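Local structure of sterol carrier protein 2 (Thermus thermophilus, 2CX7) at residues T82-E85 and V86-R90; F4-A7 and W8-A11; E18-A21 and Y22-A25. The protein probably binds sterols or other lipids in an apolar cavity and carries them between membranes. All coordinates share one frame; numbering follows the deposited sequence.

Contact 1 (T82-E85 and V86-R90); sequences TWQE and VLEGR
The carbonyl oxygen of E85 gathers the amides that end helix 80-86. R90 N gives it the shorter bond, 2.8 Å from E85 O but bent, while E88 N adds a weak one. With G89 N bonded to V86 O at 3.1 Å, this is a Schellman motif; G89 is its C-prime residue, and the positive phi of 78° suits a residue without a side chain. One turn earlier the pairing is regular: V86 N donates to T82 O and L87 N to W83 O.

Beyond the backbone, R90 folds back over the last turn because its chain bends at chi3 (-73°). One face of its guanidinium lies over E85 CG, with R90 NH2 3.8 Å from that carbon, and the carboxylate plane of E85 stands 82° from that of the guanidinium. R90 NH2 makes a salt bridge, weak as a hydrogen bond, to E88 OE1 at 3.2 Å, and a weak bond to a water that also lies 3.2 Å from E85 OE2. On the buried side W83 CE3 meets L87 CG at 4.1 Å, and W83 NE1 is satisfied by A36 O. The arginine's positive charge, shared with E88 directly and with E85 through water, probably offsets both acids.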
# COMPACT_ATOMS: atom_id res chain seq x y z
N THR A 82 -3.25 7.86 9.72
CA THR A 82 -3.77 6.51 9.61
C THR A 82 -2.73 5.60 9.00
O THR A 82 -2.46 4.51 9.52
CB THR A 82 -5.05 6.48 8.76
OG1 THR A 82 -6.02 7.35 9.35
CG2 THR A 82 -5.62 5.07 8.69
N TRP A 83 -2.13 6.04 7.89
CA TRP A 83 -1.10 5.22 7.25
C TRP A 83 0.07 4.98 8.20
O TRP A 83 0.64 3.89 8.22
CB TRP A 83 -0.59 5.88 5.96
CG TRP A 83 -1.44 5.59 4.75
CD1 TRP A 83 -2.04 6.50 3.93
CD2 TRP A 83 -1.77 4.30 4.23
NE1 TRP A 83 -2.73 5.86 2.94
CE2 TRP A 83 -2.58 4.51 3.09
CE3 TRP A 83 -1.46 2.99 4.60
CZ2 TRP A 83 -3.09 3.46 2.33
CZ3 TRP A 83 -1.97 1.94 3.84
CH2 TRP A 83 -2.78 2.18 2.72
N GLN A 84 0.43 5.99 8.99
CA GLN A 84 1.54 5.81 9.93
C GLN A 84 1.19 4.70 10.92
O GLN A 84 2.03 3.85 11.23
CB GLN A 84 1.84 7.12 10.67
CG GLN A 84 2.47 8.18 9.78
CD GLN A 84 2.70 9.50 10.49
OE1 GLN A 84 1.88 9.92 11.30
NE2 GLN A 84 3.81 10.17 10.18
N GLU A 85 -0.04 4.70 11.40
CA GLU A 85 -0.47 3.67 12.33
C GLU A 85 -0.44 2.30 11.68
O GLU A 85 0.07 1.34 12.27
CB GLU A 85 -1.87 3.98 12.83
CG GLU A 85 -1.90 5.11 13.83
CD GLU A 85 -3.14 5.95 13.71
OE1 GLU A 85 -4.19 5.41 13.32
OE2 GLU A 85 -3.06 7.17 14.01
N VAL A 86 -0.97 2.19 10.47
CA VAL A 86 -1.01 0.91 9.78
C VAL A 86 0.37 0.38 9.43
O VAL A 86 0.71 -0.76 9.77
CB VAL A 86 -1.85 0.98 8.47
CG1 VAL A 86 -1.75 -0.35 7.69
CG2 VAL A 86 -3.31 1.25 8.80
N LEU A 87 1.17 1.21 8.78
CA LEU A 87 2.50 0.79 8.36
C LEU A 87 3.48 0.63 9.51
O LEU A 87 4.63 0.25 9.30
CB LEU A 87 3.05 1.77 7.32
CG LEU A 87 2.16 1.92 6.08
CD1 LEU A 87 2.79 2.91 5.11
CD2 LEU A 87 1.96 0.57 5.39
N GLU A 88 3.00 0.91 10.73
CA GLU A 88 3.81 0.77 11.94
C GLU A 88 3.23 -0.29 12.90
O GLU A 88 3.70 -0.46 14.03
CB GLU A 88 3.91 2.12 12.65
CG GLU A 88 4.94 3.05 12.03
CD GLU A 88 4.80 4.49 12.48
OE1 GLU A 88 4.40 4.72 13.64
OE2 GLU A 88 5.09 5.39 11.66
N GLY A 89 2.21 -0.99 12.43
CA GLY A 89 1.60 -2.06 13.22
C GLY A 89 0.65 -1.70 14.34
O GLY A 89 0.23 -2.59 15.10
N ARG A 90 0.30 -0.42 14.47
CA ARG A 90 -0.61 0.01 15.53
C ARG A 90 -2.07 -0.09 15.14
O ARG A 90 -2.96 0.08 15.98
CB ARG A 90 -0.30 1.46 15.94
CG ARG A 90 1.02 1.64 16.67
CD ARG A 90 1.21 3.10 17.07
NE ARG A 90 1.54 3.94 15.92
CZ ARG A 90 1.29 5.25 15.85
NH1 ARG A 90 0.69 5.87 16.86
NH2 ARG A 90 1.65 5.93 14.77
O HOH W 1 -0.13 8.25 13.49

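Contact 2 (F4-A7 and W8-A11); sequences FTEA and WAQA
Capping comes first: T5 sits at the N-cap of helix 6-17, and its OG1 accepts from W8 N at 3.3 Å with an N-H...O angle of 148°. The hydroxyl lies between the backbone N and the carbonyl carbon (chi1 57°), a setting that turns it toward the first turn of the helix. T5 OG1 also bonds to E2 O, so the threonine links the incoming chain to the helix start. A valine here would keep the shape but lose the hydroxyl, and would probably leave W8 N without its side-chain acceptor and E2 O without this partner.

Main-chain bonds then take over, A9 N to T5 O at 2.9 Å, Q10 N to E6 O and A11 N to A7 O.

Among side-chain contacts, E6 bends at chi2 and brings OE1 to 3.4 Å from A9 CB, while OE1 is itself bonded to A65 N. Q10 approaches from the next turn, its NE2 3.7 Å from E6 CG, with amide and carboxylate planes 67° apart. T5 OG1 also rests on W8 CB at 3.4 Å, and F4 N lies 4.3 Å from W8 CD2.

Apolar packing belongs to the inner side, where F4, W8 and the small A9 all reach V51 of strand 49-56. The arrangement is that of a threonine N-cap opening an amphipathic helix laid against a sheet.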
# COMPACT_ATOMS: atom_id res chain seq x y z
N PHE A 4 6.48 7.12 2.38
CA PHE A 4 5.99 7.73 1.15
C PHE A 4 6.99 8.58 0.38
O PHE A 4 6.63 9.60 -0.21
CB PHE A 4 4.71 8.54 1.44
CG PHE A 4 3.59 7.70 2.00
CD1 PHE A 4 3.40 7.60 3.38
CD2 PHE A 4 2.77 6.96 1.15
CE1 PHE A 4 2.40 6.77 3.90
CE2 PHE A 4 1.77 6.12 1.66
CZ PHE A 4 1.59 6.03 3.04
N THR A 5 8.24 8.14 0.38
CA THR A 5 9.30 8.82 -0.37
C THR A 5 9.75 7.84 -1.44
O THR A 5 9.53 6.63 -1.30
CB THR A 5 10.51 9.17 0.52
OG1 THR A 5 11.02 7.98 1.13
CG2 THR A 5 10.11 10.17 1.60
N GLU A 6 10.38 8.34 -2.50
CA GLU A 6 10.84 7.47 -3.57
C GLU A 6 11.79 6.40 -3.06
O GLU A 6 11.73 5.24 -3.48
CB GLU A 6 11.52 8.30 -4.67
CG GLU A 6 11.71 7.53 -5.97
CD GLU A 6 10.42 6.91 -6.47
OE1 GLU A 6 9.92 5.97 -5.82
OE2 GLU A 6 9.90 7.37 -7.50
N ALA A 7 12.67 6.78 -2.14
CA ALA A 7 13.62 5.84 -1.56
C ALA A 7 12.88 4.72 -0.84
O ALA A 7 13.28 3.55 -0.90
CB ALA A 7 14.56 6.57 -0.60
N TRP A 8 11.80 5.08 -0.15
CA TRP A 8 11.01 4.10 0.59
C TRP A 8 10.33 3.16 -0.40
O TRP A 8 10.38 1.94 -0.26
CB TRP A 8 9.94 4.82 1.43
CG TRP A 8 9.28 3.92 2.43
CD1 TRP A 8 9.74 3.60 3.68
CD2 TRP A 8 8.07 3.18 2.25
NE1 TRP A 8 8.90 2.71 4.28
CE2 TRP A 8 7.86 2.43 3.43
CE3 TRP A 8 7.15 3.07 1.21
CZ2 TRP A 8 6.76 1.58 3.59
CZ3 TRP A 8 6.05 2.23 1.37
CH2 TRP A 8 5.87 1.49 2.55
N ALA A 9 9.69 3.74 -1.41
CA ALA A 9 9.00 2.96 -2.43
C ALA A 9 9.91 1.90 -3.04
O ALA A 9 9.49 0.76 -3.23
CB ALA A 9 8.47 3.87 -3.51
N GLN A 10 11.14 2.30 -3.37
CA GLN A 10 12.10 1.38 -3.95
C GLN A 10 12.49 0.29 -2.97
O GLN A 10 12.58 -0.88 -3.33
CB GLN A 10 13.37 2.12 -4.38
CG GLN A 10 13.19 3.07 -5.55
CD GLN A 10 14.49 3.75 -5.93
OE1 GLN A 10 15.49 3.09 -6.20
NE2 GLN A 10 14.49 5.08 -5.93
N ALA A 11 12.73 0.68 -1.72
CA ALA A 11 13.12 -0.28 -0.70
C ALA A 11 11.98 -1.25 -0.42
O ALA A 11 12.21 -2.41 -0.09
CB ALA A 11 13.52 0.44 0.59

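Contact 3 (E18-A21 and Y22-A25); sequences ESEA and YRKA
S19 OG stands anti to the backbone N (chi1 173°), which carries the hydroxyl forward to Y22 N, while R23 leaves its backbone in a similar sense (chi1 -156°) and then bends at chi3, so that its guanidinium turns back over the start of the helix. S19 OG accepts from Y22 N at 3.1 Å with a nearly straight bond (165°), the N-cap bond of helix 20-25. A small hydroxyl residue suits this place, since S19 OG can reach the amide and still lie 3.5 Å from Y22 CB.

The regular bonds R23 N to S19 O, K24 N to E20 O and A25 N to A21 O follow. Over one face of the R23 guanidinium lies the backbone of S19 and E20, and R23 NH1 is 3.7 Å from E20 CG. R23 NH2 is bonded to N17 O, which ties the arginine across the bend to the end of helix 6-17. K24 curls its amino group back, NZ lying 3.8 Å from E20 CB.

Toward helix 116-127, Y22 packs on L122 and S19 on V125, with A21 and A25 also touching that helix. E20 OE2 stays 4.8 Å from R23 NH1 and 4.6 Å from K24 NZ, too far for contact; the two positive charges probably steady the glutamate through space, and an acid in the first turn would probably suit the positive end of the helix dipole.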
# COMPACT_ATOMS: atom_id res chain seq x y z
N GLU A 18 11.70 -9.97 -1.79
CA GLU A 18 12.50 -10.82 -0.92
C GLU A 18 11.64 -11.59 0.09
O GLU A 18 12.14 -12.43 0.84
CB GLU A 18 13.53 -9.97 -0.16
CG GLU A 18 14.43 -9.15 -1.07
CD GLU A 18 15.32 -8.18 -0.32
OE1 GLU A 18 14.83 -7.55 0.65
OE2 GLU A 18 16.49 -8.03 -0.70
N SER A 19 10.34 -11.31 0.09
CA SER A 19 9.44 -11.95 1.03
C SER A 19 8.75 -13.20 0.49
O SER A 19 7.86 -13.10 -0.36
CB SER A 19 8.37 -10.96 1.50
OG SER A 19 7.37 -11.60 2.29
N GLU A 20 9.15 -14.36 0.98
CA GLU A 20 8.53 -15.61 0.55
C GLU A 20 7.06 -15.67 0.97
O GLU A 20 6.24 -16.26 0.27
CB GLU A 20 9.26 -16.81 1.15
CG GLU A 20 10.65 -17.03 0.63
CD GLU A 20 11.42 -18.06 1.44
OE1 GLU A 20 11.79 -17.74 2.59
OE2 GLU A 20 11.64 -19.18 0.94
N ALA A 21 6.73 -15.06 2.11
CA ALA A 21 5.35 -15.05 2.62
C ALA A 21 4.44 -14.26 1.69
O ALA A 21 3.34 -14.69 1.36
CB ALA A 21 5.31 -14.47 4.03
N TYR A 22 4.90 -13.08 1.28
CA TYR A 22 4.10 -12.28 0.37
C TYR A 22 4.01 -12.98 -0.99
O TYR A 22 2.96 -13.02 -1.63
CB TYR A 22 4.71 -10.89 0.16
CG TYR A 22 3.97 -10.13 -0.91
CD1 TYR A 22 2.66 -9.70 -0.69
CD2 TYR A 22 4.52 -9.94 -2.17
CE1 TYR A 22 1.91 -9.11 -1.71
CE2 TYR A 22 3.79 -9.36 -3.19
CZ TYR A 22 2.49 -8.94 -2.95
OH TYR A 22 1.76 -8.37 -3.98
N ARG A 23 5.14 -13.54 -1.42
CA ARG A 23 5.22 -14.23 -2.71
C ARG A 23 4.17 -15.34 -2.79
O ARG A 23 3.52 -15.50 -3.82
CB ARG A 23 6.62 -14.81 -2.89
CG ARG A 23 7.03 -15.05 -4.35
CD ARG A 23 8.41 -15.67 -4.39
NE ARG A 23 9.39 -14.80 -3.75
CZ ARG A 23 10.46 -15.24 -3.10
NH1 ARG A 23 10.68 -16.54 -3.00
NH2 ARG A 23 11.31 -14.38 -2.56
N LYS A 24 4.02 -16.11 -1.72
CA LYS A 24 3.05 -17.19 -1.68
C LYS A 24 1.62 -16.65 -1.65
O LYS A 24 0.77 -17.07 -2.43
CB LYS A 24 3.28 -18.09 -0.45
CG LYS A 24 4.54 -18.92 -0.50
CD LYS A 24 4.59 -19.92 0.66
CE LYS A 24 5.87 -20.74 0.63
NZ LYS A 24 7.08 -19.89 0.81
N ALA A 25 1.37 -15.70 -0.74
CA ALA A 25 0.04 -15.10 -0.59
C ALA A 25 -0.52 -14.42 -1.83
O ALA A 25 -1.74 -14.46 -2.07
CB ALA A 25 0.07 -14.09 0.56

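How the contacts relate
From the N terminus, contact 2 comes first, opening helix 6-17; contact 3 follows, where the chain bends and helix 20-25 begins; contact 1 lies far later, at the close of helix 80-86. Each is one unbroken stretch of chain, closing no long loop, so they run in series and none nests within or crosses another. Contacts 1 and 2 nevertheless meet in space: F4 CZ packs 3.5 Å from W83 CG, the rings edge-to-face, and L87 reaches both F4 and W8, joining the start of the chain and helix 6-17 to the end of helix 80-86 beside the sheet. Contact 3 touches neither; like contact 1, it rests on helix 116-127, which thereby bridges these distant parts.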